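Side-chain contacts in pullulanase (Bacillus acidopullulyticus, PDB 2WAN), which hydrolyses alpha-1,6-glucosidic linkages in pullulan and probably the branch points of starch, with an alpha-amylase-type catalytic barrel: residues M451-G455 and K456-F460; E492-N495 and S496-E499; L537-S540 and L541-R545; F814-F817 and S818-H822. All coordinates share one frame; numbering follows the deposited sequence. Where two conformers were deposited one is given.

Contact 1: M451-G455 and K456-F460; sequences MKNKG and KYLAF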
loop_
_atom_site.group_PDB
_atom_site.type_symbol
_atom_site.label_atom_id
_atom_site.label_comp_id
_atom_site.label_asym_id
_atom_site.label_seq_id
_atom_site.Cartn_x
_atom_site.Cartn_y
_atom_site.Cartn_z
ATOM N N MET A 451 -29.045 4.704 -16.408
ATOM C CA MET A 451 -28.063 4.031 -17.259
ATOM C C MET A 451 -28.574 2.641 -17.625
ATOM O O MET A 451 -29.149 1.934 -16.778
ATOM C CB MET A 451 -26.714 3.967 -16.534
ATOM C CG MET A 451 -25.962 5.305 -16.584
ATOM S SD MET A 451 -24.625 5.467 -15.398
ATOM C CE MET A 451 -25.549 5.782 -13.886
ATOM N N LYS A 452 -28.355 2.255 -18.884
ATOM C CA LYS A 452 -28.825 0.956 -19.409
ATOM C C LYS A 452 -27.952 -0.213 -18.964
ATOM O O LYS A 452 -28.452 -1.271 -18.576
ATOM C CB LYS A 452 -28.875 0.998 -20.948
ATOM C CG LYS A 452 -30.018 1.840 -21.512
ATOM C CD LYS A 452 -29.999 1.824 -23.045
ATOM C CE LYS A 452 -31.194 2.579 -23.632
ATOM N NZ LYS A 452 -31.088 4.055 -23.426
ATOM N N ASN A 453 -26.636 -0.017 -19.005
ATOM C CA ASN A 453 -25.681 -1.091 -18.692
ATOM C C ASN A 453 -25.451 -1.148 -17.198
ATOM O O ASN A 453 -24.357 -0.864 -16.708
ATOM C CB ASN A 453 -24.349 -0.849 -19.425
ATOM C CG ASN A 453 -24.487 -1.014 -20.931
ATOM O OD1 ASN A 453 -24.549 -2.137 -21.427
ATOM N ND2 ASN A 453 -24.529 0.101 -21.664
ATOM N N LYS A 454 -26.500 -1.507 -16.468
ATOM C CA LYS A 454 -26.483 -1.382 -15.012
ATOM C C LYS A 454 -25.468 -2.306 -14.366
ATOM O O LYS A 454 -25.446 -3.511 -14.630
ATOM C CB LYS A 454 -27.880 -1.609 -14.440
ATOM C CG LYS A 454 -28.825 -0.505 -14.828
ATOM C CD LYS A 454 -30.138 -0.639 -14.064
ATOM C CE LYS A 454 -31.192 0.249 -14.654
ATOM N NZ LYS A 454 -30.904 1.653 -14.362
ATOM N N GLY A 455 -24.592 -1.701 -13.562
ATOM C CA GLY A 455 -23.538 -2.408 -12.842
ATOM C C GLY A 455 -22.298 -2.733 -13.668
ATOM O O GLY A 455 -21.434 -3.490 -13.204
ATOM N N LYS A 456 -22.177 -2.123 -14.851
ATOM C CA LYS A 456 -21.153 -2.501 -15.841
ATOM C C LYS A 456 -20.208 -1.358 -16.223
ATOM O O LYS A 456 -20.565 -0.189 -16.095
ATOM C CB LYS A 456 -21.823 -3.007 -17.125
ATOM C CG LYS A 456 -22.821 -4.163 -16.883
ATOM C CD LYS A 456 -22.095 -5.469 -16.527
ATOM C CE LYS A 456 -23.098 -6.640 -16.460
ATOM N NZ LYS A 456 -22.417 -7.893 -16.055
ATOM N N TYR A 457 -19.009 -1.701 -16.698
ATOM C CA TYR A 457 -18.081 -0.691 -17.219
ATOM C C TYR A 457 -18.793 0.241 -18.194
ATOM O O TYR A 457 -18.551 1.452 -18.176
ATOM C CB TYR A 457 -16.884 -1.309 -17.964
ATOM C CG TYR A 457 -16.022 -2.270 -17.167
ATOM C CD1 TYR A 457 -15.385 -1.874 -15.983
ATOM C CD2 TYR A 457 -15.815 -3.576 -17.626
ATOM C CE1 TYR A 457 -14.562 -2.757 -15.285
ATOM C CE2 TYR A 457 -14.998 -4.473 -16.926
ATOM C CZ TYR A 457 -14.384 -4.052 -15.749
ATOM O OH TYR A 457 -13.586 -4.939 -15.049
ATOM N N LEU A 458 -19.619 -0.325 -19.078
ATOM C CA LEU A 458 -20.208 0.468 -20.164
ATOM C C LEU A 458 -21.171 1.552 -19.687
ATOM O O LEU A 458 -21.459 2.486 -20.441
ATOM C CB LEU A 458 -20.902 -0.419 -21.232
ATOM C CG LEU A 458 -19.944 -1.246 -22.103
ATOM C CD1 LEU A 458 -20.755 -1.912 -23.209
ATOM C CD2 LEU A 458 -18.831 -0.392 -22.719
ATOM N N ALA A 459 -21.680 1.441 -18.456
ATOM C CA ALA A 459 -22.515 2.517 -17.911
ATOM C C ALA A 459 -21.789 3.868 -17.952
ATOM O O ALA A 459 -22.426 4.898 -18.136
ATOM C CB ALA A 459 -22.982 2.184 -16.482
ATOM N N PHE A 460 -20.455 3.850 -17.806
ATOM C CA PHE A 460 -19.627 5.066 -17.851
ATOM C C PHE A 460 -19.473 5.677 -19.246
ATOM O O PHE A 460 -18.831 6.726 -19.400
ATOM C CB PHE A 460 -18.225 4.770 -17.300
ATOM C CG PHE A 460 -18.158 4.660 -15.799
ATOM C CD1 PHE A 460 -18.569 3.498 -15.139
ATOM C CD2 PHE A 460 -17.632 5.704 -15.040
ATOM C CE1 PHE A 460 -18.494 3.397 -13.744
ATOM C CE2 PHE A 460 -17.559 5.610 -13.635
ATOM C CZ PHE A 460 -17.967 4.457 -12.989
#
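Lys456 closes a type II beta turn that begins at Asn453, and the chain then runs directly into a 3-10 segment. Its backbone N donates to Asn453 O at 3.1 Å in a bent bond (138° at the hydrogen), the donor tilted 32° from the carbonyl plane. Gly455 stands at the third position with positive phi, the conformation in which glycine is favoured there. The Lys456 side chain starts alongside the turn, CB 3.3 Å from Asn453 O, and CG passes Lys454 O. A bend at chi2 (-72°) then swings the rest of the chain off, and NZ reaches the carbonyl oxygens of Ala520 and Ala522. Leu458 slants across the amide of Asn453: its CB lies 3.6 Å from Asn453 CG and a little farther from ND2, while CD1 reaches only the neighbourhood of OD1. The amide thus rests on the root of the leucine rather than on its branched end. Ala459, on the same short helical turn, sets its methyl against the inside of the loop, 3.4 Å from Asn453 O, the oxygen that already accepts from Lys456 N. On another side of that methyl comes Met451, whose buried chain also packs on Phe443 of helix 440-444. The loop thereby joins that helix to helix 529-543, which Phe460 meets at Leu537. The sulfur SD of Met451 stands 3.8 Å from Ala459 CB and 3.6 Å from Ala459 O.

Contact 2: E492-N495 and S496-E499; sequences EEFN and SIDE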
loop_
_atom_site.group_PDB
_atom_site.type_symbol
_atom_site.label_atom_id
_atom_site.label_comp_id
_atom_site.label_asym_id
_atom_site.label_seq_id
_atom_site.Cartn_x
_atom_site.Cartn_y
_atom_site.Cartn_z
ATOM N N GLU A 492 -9.065 -5.201 -11.254
ATOM C CA GLU A 492 -8.232 -6.379 -11.576
ATOM C C GLU A 492 -8.952 -7.616 -11.050
ATOM O O GLU A 492 -9.379 -7.651 -9.886
ATOM C CB GLU A 492 -6.838 -6.280 -10.969
ATOM C CG GLU A 492 -6.040 -5.109 -11.531
ATOM C CD GLU A 492 -4.682 -4.916 -10.888
ATOM O OE1 GLU A 492 -4.422 -5.482 -9.796
ATOM O OE2 GLU A 492 -3.877 -4.158 -11.487
ATOM N N GLU A 493 -9.084 -8.621 -11.923
ATOM C CA GLU A 493 -9.805 -9.868 -11.645
ATOM C C GLU A 493 -9.599 -10.427 -10.236
ATOM O O GLU A 493 -8.469 -10.709 -9.815
ATOM C CB GLU A 493 -9.390 -10.948 -12.660
ATOM C CG GLU A 493 -10.162 -12.265 -12.511
ATOM C CD GLU A 493 -11.550 -12.246 -13.119
ATOM O OE1 GLU A 493 -11.945 -11.234 -13.730
ATOM O OE2 GLU A 493 -12.278 -13.253 -12.954
ATOM N N PHE A 494 -10.713 -10.596 -9.540
ATOM C CA PHE A 494 -10.704 -11.122 -8.186
ATOM C C PHE A 494 -11.535 -12.407 -8.063
ATOM O O PHE A 494 -12.336 -12.741 -8.946
ATOM C CB PHE A 494 -11.116 -10.040 -7.160
ATOM C CG PHE A 494 -12.392 -9.302 -7.493
ATOM C CD1 PHE A 494 -13.628 -9.830 -7.127
ATOM C CD2 PHE A 494 -12.361 -8.052 -8.149
ATOM C CE1 PHE A 494 -14.818 -9.152 -7.411
ATOM C CE2 PHE A 494 -13.547 -7.367 -8.427
ATOM C CZ PHE A 494 -14.778 -7.914 -8.063
ATOM N N ASN A 495 -11.353 -13.122 -6.957
ATOM C CA ASN A 495 -11.883 -14.481 -6.832
ATOM C C ASN A 495 -13.324 -14.598 -6.318
ATOM O O ASN A 495 -14.002 -15.606 -6.575
ATOM C CB ASN A 495 -10.928 -15.301 -5.944
ATOM C CG ASN A 495 -11.269 -16.781 -5.929
ATOM O OD1 ASN A 495 -11.106 -17.486 -6.940
ATOM N ND2 ASN A 495 -11.782 -17.257 -4.791
ATOM N N SER A 496 -13.805 -13.568 -5.607
ATOM C CA SER A 496 -15.020 -13.685 -4.782
ATOM C C SER A 496 -16.331 -13.736 -5.568
ATOM O O SER A 496 -17.375 -14.149 -5.040
ATOM C CB SER A 496 -15.060 -12.572 -3.727
ATOM O OG SER A 496 -14.744 -11.308 -4.301
ATOM N N ILE A 497 -16.282 -13.347 -6.838
ATOM C CA ILE A 497 -17.461 -13.411 -7.686
ATOM C C ILE A 497 -17.283 -14.526 -8.717
ATOM O O ILE A 497 -16.297 -14.555 -9.460
ATOM C CB ILE A 497 -17.755 -12.049 -8.399
ATOM C CG1 ILE A 497 -18.030 -10.950 -7.347
ATOM C CG2 ILE A 497 -18.913 -12.210 -9.448
ATOM C CD1 ILE A 497 -18.342 -9.562 -7.946
ATOM N N ASP A 498 -18.223 -15.462 -8.714
ATOM C CA ASP A 498 -18.315 -16.491 -9.742
ATOM C C ASP A 498 -18.856 -15.800 -10.985
ATOM O O ASP A 498 -19.946 -15.257 -10.959
ATOM C CB ASP A 498 -19.265 -17.602 -9.246
ATOM C CG ASP A 498 -19.560 -18.684 -10.293
ATOM O OD1 ASP A 498 -19.258 -18.558 -11.503
ATOM O OD2 ASP A 498 -20.144 -19.700 -9.871
ATOM N N GLU A 499 -18.079 -15.808 -12.070
ATOM C CA GLU A 499 -18.476 -15.118 -13.307
ATOM C C GLU A 499 -19.716 -15.672 -13.989
ATOM O O GLU A 499 -20.259 -15.030 -14.896
ATOM C CB GLU A 499 -17.309 -15.050 -14.293
ATOM C CG GLU A 499 -16.210 -14.077 -13.829
ATOM C CD GLU A 499 -15.024 -13.994 -14.790
ATOM O OE1 GLU A 499 -14.872 -14.879 -15.675
ATOM O OE2 GLU A 499 -14.218 -13.038 -14.652
HETATM O O HOH W 1 -14.445 -16.649 -9.185
#
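Glu493 and Glu499 bring their carboxylates together from opposite directions, with OE2 of Glu493 2.6 Å from OE2 of Glu499. The two planes are almost perpendicular, 82° apart, and the Glu499 oxygen also lies 3.0 Å from Glu493 OE1. Glu493 gets there by a bend at chi2 (79°), whereas Glu499 runs out straight beyond CG. Positive charge gathers round the pair: Arg530 bridges Glu493 OE1 and Glu499 OE2, and Arg512 takes Glu493 OE2. The backbone amide of Asn402 donates separately to Glu499 OE1. Phe494 follows, its CG wedged between backbone N and carbonyl carbon (chi1 50°), which brings the ring edge to Ile497. Ile497 CD1 lies there near the ring plane, 3.6 Å from Phe494 CE1. The hydroxyl of Ser496 approaches obliquely, OG 3.4 Å from Phe494 CD1, and is hydrogen-bonded to Asp510. The OD1 of Asn495 accepts from Arg512, while its carbonyl faces the loop. There a water donates to both Asn495 O and Ile497 O, each at 2.8 Å, spanning the bend where no direct backbone bond forms. The loop leaves the short strand 492-494, which pairs antiparallel with strand 511-513, downstream of barrel strand 485-488; Arg530 comes from helix 529-543, which leads on to barrel strand 547-552.

Contact 3: L537-S540 and L541-R545; sequences LIQS and LHQQR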
loop_
_atom_site.group_PDB
_atom_site.type_symbol
_atom_site.label_atom_id
_atom_site.label_comp_id
_atom_site.label_asym_id
_atom_site.label_seq_id
_atom_site.Cartn_x
_atom_site.Cartn_y
_atom_site.Cartn_z
ATOM N N LEU A 537 -14.688 2.534 -21.036
ATOM C CA LEU A 537 -14.895 3.354 -19.817
ATOM C C LEU A 537 -13.823 4.459 -19.718
ATOM O O LEU A 537 -14.132 5.648 -19.533
ATOM C CB LEU A 537 -14.884 2.481 -18.556
ATOM C CG LEU A 537 -14.998 3.159 -17.172
ATOM C CD1 LEU A 537 -15.492 2.150 -16.130
ATOM C CD2 LEU A 537 -13.665 3.738 -16.669
ATOM N N ILE A 538 -12.567 4.044 -19.825
ATOM C CA ILE A 538 -11.423 4.962 -19.728
ATOM C C ILE A 538 -11.464 6.003 -20.852
ATOM O O ILE A 538 -11.289 7.200 -20.605
ATOM C CB ILE A 538 -10.108 4.155 -19.721
ATOM C CG1 ILE A 538 -10.047 3.298 -18.453
ATOM C CG2 ILE A 538 -8.852 5.076 -19.862
ATOM C CD1 ILE A 538 -9.057 2.122 -18.565
ATOM N N GLN A 539 -11.720 5.548 -22.071
ATOM C CA GLN A 539 -11.853 6.451 -23.220
ATOM C C GLN A 539 -12.920 7.521 -22.993
ATOM O O GLN A 539 -12.708 8.722 -23.293
ATOM C CB GLN A 539 -12.168 5.626 -24.475
ATOM C CG GLN A 539 -12.286 6.405 -25.758
ATOM C CD GLN A 539 -12.566 5.483 -26.937
ATOM O OE1 GLN A 539 -13.376 4.540 -26.844
ATOM N NE2 GLN A 539 -11.920 5.759 -28.054
ATOM N N SER A 540 -14.065 7.089 -22.465
ATOM C CA SER A 540 -15.207 7.970 -22.227
ATOM C C SER A 540 -14.876 9.059 -21.219
ATOM O O SER A 540 -15.186 10.224 -21.428
ATOM C CB SER A 540 -16.411 7.173 -21.699
ATOM O OG SER A 540 -17.506 8.037 -21.420
ATOM N N LEU A 541 -14.268 8.646 -20.110
ATOM C CA LEU A 541 -13.906 9.577 -19.042
ATOM C C LEU A 541 -12.859 10.569 -19.570
ATOM O O LEU A 541 -13.003 11.772 -19.349
ATOM C CB LEU A 541 -13.445 8.850 -17.778
ATOM C CG LEU A 541 -14.588 8.171 -16.973
ATOM C CD1 LEU A 541 -14.057 7.369 -15.814
ATOM C CD2 LEU A 541 -15.613 9.227 -16.468
ATOM N N HIS A 542 -11.871 10.067 -20.309
ATOM C CA HIS A 542 -10.845 10.943 -20.885
ATOM C C HIS A 542 -11.456 11.995 -21.804
ATOM O O HIS A 542 -11.027 13.151 -21.785
ATOM C CB HIS A 542 -9.794 10.158 -21.679
ATOM C CG HIS A 542 -8.807 9.380 -20.851
ATOM N ND1 HIS A 542 -8.629 9.545 -19.490
ATOM C CD2 HIS A 542 -7.873 8.482 -21.242
ATOM C CE1 HIS A 542 -7.656 8.741 -19.076
ATOM N NE2 HIS A 542 -7.166 8.108 -20.127
ATOM N N GLN A 543 -12.462 11.608 -22.596
ATOM C CA GLN A 543 -13.147 12.565 -23.489
ATOM C C GLN A 543 -13.806 13.695 -22.717
ATOM O O GLN A 543 -14.038 14.767 -23.273
ATOM C CB GLN A 543 -14.208 11.872 -24.339
ATOM C CG GLN A 543 -13.662 11.142 -25.561
ATOM C CD GLN A 543 -14.640 10.093 -26.081
ATOM O OE1 GLN A 543 -15.780 9.989 -25.600
ATOM N NE2 GLN A 543 -14.195 9.299 -27.051
ATOM N N GLN A 544 -14.116 13.458 -21.443
ATOM C CA GLN A 544 -14.699 14.502 -20.583
ATOM C C GLN A 544 -13.642 15.149 -19.672
ATOM O O GLN A 544 -13.984 15.838 -18.702
ATOM C CB GLN A 544 -15.898 13.941 -19.773
ATOM C CG GLN A 544 -17.018 13.307 -20.644
ATOM C CD GLN A 544 -17.358 14.097 -21.915
ATOM O OE1 GLN A 544 -17.413 13.532 -23.011
ATOM N NE2 GLN A 544 -17.568 15.397 -21.774
ATOM N N ARG A 545 -12.358 14.939 -19.996
ATOM C CA ARG A 545 -11.238 15.470 -19.218
ATOM C C ARG A 545 -11.261 14.971 -17.759
ATOM O O ARG A 545 -10.909 15.699 -16.802
ATOM C CB ARG A 545 -11.182 17.014 -19.321
ATOM C CG ARG A 545 -11.060 17.492 -20.784
ATOM C CD ARG A 545 -11.354 18.990 -20.966
ATOM N NE ARG A 545 -12.691 19.374 -20.492
ATOM C CZ ARG A 545 -13.839 19.128 -21.129
ATOM N NH1 ARG A 545 -13.862 18.485 -22.296
ATOM N NH2 ARG A 545 -14.978 19.530 -20.587
HETATM O O HOH W 2 -17.370 10.771 -23.199
#
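His542 N donates to Ile538 O at 2.9 Å, nearly straight at 166°, and the same i to i+4 pattern joins Leu541 N to Leu537 O and Gln543 N to Gln539 O. The bond from Gln544 N to Ser540 O is long and weak, for here the helix gives out. A water at this end lies 2.9 Å from Ser540 O and close to Gln544 OE1. The imidazole of His542 lies over the preceding turn. Ile538 O sits 3.3 Å above one ring face, displaced toward the rim, and the methyl CG2 of Ile538 comes over the face as a CH-pi contact, 3.9 Å from the centroid. With chi1 at -74°, CG of His542 lies beside its own backbone N, and the ring runs alongside Ile538 in the same direction. His615 O pairs with NE2 and Ile546 O, weakly, with ND1. Were the imidazole replaced by an alanine methyl, His615 O would probably lose this partner and the Ile538 methyl its aromatic cover. Gln543 crosses Gln539 at a slant, its NE2 3.7 Å from Gln539 CG; Gln539 NE2 bonds instead to Ala417 O and a bound glycerol. On the barrel side Leu537 and Leu541 lie side by side, CD2 to CD1 3.8 Å, above Leu488 and Val486 of strand 485-488. Arg545, with positive phi, is the C-prime residue of the Schellman motif that ends helix 529-543, the helix packed outside the parallel barrel and leading into strand 547-552.

Contact 4: F814-F817 and S818-H822; sequences FDYF and SSMIH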
loop_
_atom_site.group_PDB
_atom_site.type_symbol
_atom_site.label_atom_id
_atom_site.label_comp_id
_atom_site.label_asym_id
_atom_site.label_seq_id
_atom_site.Cartn_x
_atom_site.Cartn_y
_atom_site.Cartn_z
ATOM N N PHE A 814 -25.589 18.718 -3.328
ATOM C CA PHE A 814 -24.830 18.462 -4.562
ATOM C C PHE A 814 -24.271 19.768 -5.149
ATOM O O PHE A 814 -23.086 19.842 -5.528
ATOM C CB PHE A 814 -25.717 17.726 -5.591
ATOM C CG PHE A 814 -25.003 17.383 -6.865
ATOM C CD1 PHE A 814 -24.810 18.342 -7.864
ATOM C CD2 PHE A 814 -24.498 16.103 -7.051
ATOM C CE1 PHE A 814 -24.119 18.026 -9.048
ATOM C CE2 PHE A 814 -23.826 15.776 -8.243
ATOM C CZ PHE A 814 -23.637 16.758 -9.234
ATOM N N ASP A 815 -25.117 20.791 -5.231
ATOM C CA ASP A 815 -24.698 22.096 -5.750
ATOM C C ASP A 815 -23.618 22.779 -4.899
ATOM O O ASP A 815 -22.706 23.428 -5.426
ATOM C CB ASP A 815 -25.915 22.997 -5.898
ATOM C CG ASP A 815 -26.843 22.550 -7.038
ATOM O OD1 ASP A 815 -26.450 21.709 -7.891
ATOM O OD2 ASP A 815 -27.974 23.066 -7.079
ATOM N N TYR A 816 -23.725 22.634 -3.582
ATOM C CA TYR A 816 -22.701 23.166 -2.679
ATOM C C TYR A 816 -21.356 22.485 -2.918
ATOM O O TYR A 816 -20.327 23.160 -3.054
ATOM C CB TYR A 816 -23.146 23.030 -1.221
ATOM C CG TYR A 816 -22.214 23.722 -0.247
ATOM C CD1 TYR A 816 -21.110 23.058 0.293
ATOM C CD2 TYR A 816 -22.455 25.040 0.149
ATOM C CE1 TYR A 816 -20.244 23.697 1.172
ATOM C CE2 TYR A 816 -21.609 25.690 1.040
ATOM C CZ TYR A 816 -20.512 25.015 1.560
ATOM O OH TYR A 816 -19.659 25.647 2.433
ATOM N N PHE A 817 -21.353 21.150 -2.940
ATOM C CA PHE A 817 -20.127 20.405 -3.283
ATOM C C PHE A 817 -19.559 20.861 -4.629
ATOM O O PHE A 817 -18.369 21.142 -4.729
ATOM C CB PHE A 817 -20.381 18.903 -3.350
ATOM C CG PHE A 817 -20.325 18.185 -2.019
ATOM C CD1 PHE A 817 -21.222 18.513 -0.986
ATOM C CD2 PHE A 817 -19.451 17.119 -1.828
ATOM C CE1 PHE A 817 -21.210 17.816 0.220
ATOM C CE2 PHE A 817 -19.448 16.402 -0.617
ATOM C CZ PHE A 817 -20.335 16.766 0.408
ATOM N N SER A 818 -20.413 20.941 -5.652
ATOM C CA SER A 818 -19.979 21.337 -6.995
ATOM C C SER A 818 -19.370 22.735 -6.964
ATOM O O SER A 818 -18.321 22.973 -7.566
ATOM C CB SER A 818 -21.155 21.283 -7.984
ATOM O OG SER A 818 -20.768 21.804 -9.254
ATOM N N SER A 819 -19.994 23.652 -6.225
ATOM C CA SER A 819 -19.514 25.038 -6.182
ATOM C C SER A 819 -18.128 25.126 -5.524
ATOM O O SER A 819 -17.274 25.891 -5.987
ATOM C CB SER A 819 -20.515 25.942 -5.439
ATOM O OG SER A 819 -21.710 26.100 -6.200
ATOM N N MET A 820 -17.918 24.351 -4.455
ATOM C CA MET A 820 -16.616 24.255 -3.782
ATOM C C MET A 820 -15.553 23.662 -4.685
ATOM O O MET A 820 -14.419 24.147 -4.726
ATOM C CB MET A 820 -16.709 23.412 -2.504
ATOM C CG MET A 820 -17.059 24.218 -1.282
ATOM S SD MET A 820 -15.760 25.373 -0.718
ATOM C CE MET A 820 -16.689 26.023 0.687
ATOM N N ILE A 821 -15.918 22.592 -5.388
ATOM C CA ILE A 821 -14.962 21.911 -6.267
ATOM C C ILE A 821 -14.557 22.837 -7.421
ATOM O O ILE A 821 -13.365 22.999 -7.695
ATOM C CB ILE A 821 -15.524 20.577 -6.757
ATOM C CG1 ILE A 821 -15.565 19.590 -5.595
ATOM C CG2 ILE A 821 -14.673 19.994 -7.935
ATOM C CD1 ILE A 821 -16.569 18.450 -5.803
ATOM N N HIS A 822 -15.536 23.476 -8.060
ATOM C CA HIS A 822 -15.230 24.415 -9.152
ATOM C C HIS A 822 -14.391 25.610 -8.698
ATOM O O HIS A 822 -13.501 26.051 -9.422
ATOM C CB HIS A 822 -16.518 24.887 -9.834
ATOM C CG HIS A 822 -17.195 23.810 -10.631
ATOM N ND1 HIS A 822 -17.049 23.683 -11.994
ATOM C CD2 HIS A 822 -18.010 22.800 -10.248
ATOM C CE1 HIS A 822 -17.767 22.658 -12.421
ATOM N NE2 HIS A 822 -18.355 22.101 -11.379
#
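Tyr816 and Met820, one helical turn apart, lie side by side and point the same way. The methionine methyl CE comes to the phenol end of the ring, 3.5 Å from Tyr816 OH and 4.0 Å from Tyr816 CZ, approaching obliquely, while CG stays near Tyr816 CE1. Met820 reaches along the ring because its chain bends at chi2 (-69°) and then extends. Tyr816 carries CG opposite its backbone N (chi1 -173°), which lays the ring along the later turn. Both side chains also meet Ile897 of strand 896-897, and Met820 continues onto Ala765 and Phe768 of helix 753-769. Shortening Met820 to a serine is likely to open a gap beside the tyrosine ring and take the methyl from its phenol end. Phe817 faces that same helix, its ring meeting His764 with planes at about 45°. Ile821 instead curls back on the backbone, CG1 3.3 Å from Phe817 O. That oxygen also accepts from Ile821 N at 2.9 Å. Ser818 N to Phe814 O and Met820 N to Tyr816 O repeat the bond. Ser819 N, 2.8 Å from Asp815 O, has its own OG 3.0 Å from the same oxygen. Ser818 OG points elsewhere, to Glu480 O. Phe814 and Ile821 rest on Leu481 at the end of helix 474-481. This is i to i+4 packing within helix 811-826, which lies between barrel helices 474-481 and 753-769 and touches the C-terminal all-beta sheet.

Contacts 1 and 3 touch directly, with centres 14 Å apart: Ser540 OG, in the conformer given, lies 2.7 Å from Phe460 O, a probable hydrogen bond, and Phe460 CD1 packs 3.5 Å from Leu537 CD1. The loop 451-460 therefore lies against helix 529-543. Contact 2 stands apart, its nearest atoms about 6 Å from contact 1 and about 10 Å from contact 3, though Arg530 beside it belongs to the helix of contact 3. Contact 4 is about 9 Å from contact 3 at the nearest atoms, and helix 474-481 touches both. Glycerols bound near Gln539 and Tyr816 probably come from the crystallisation liquor.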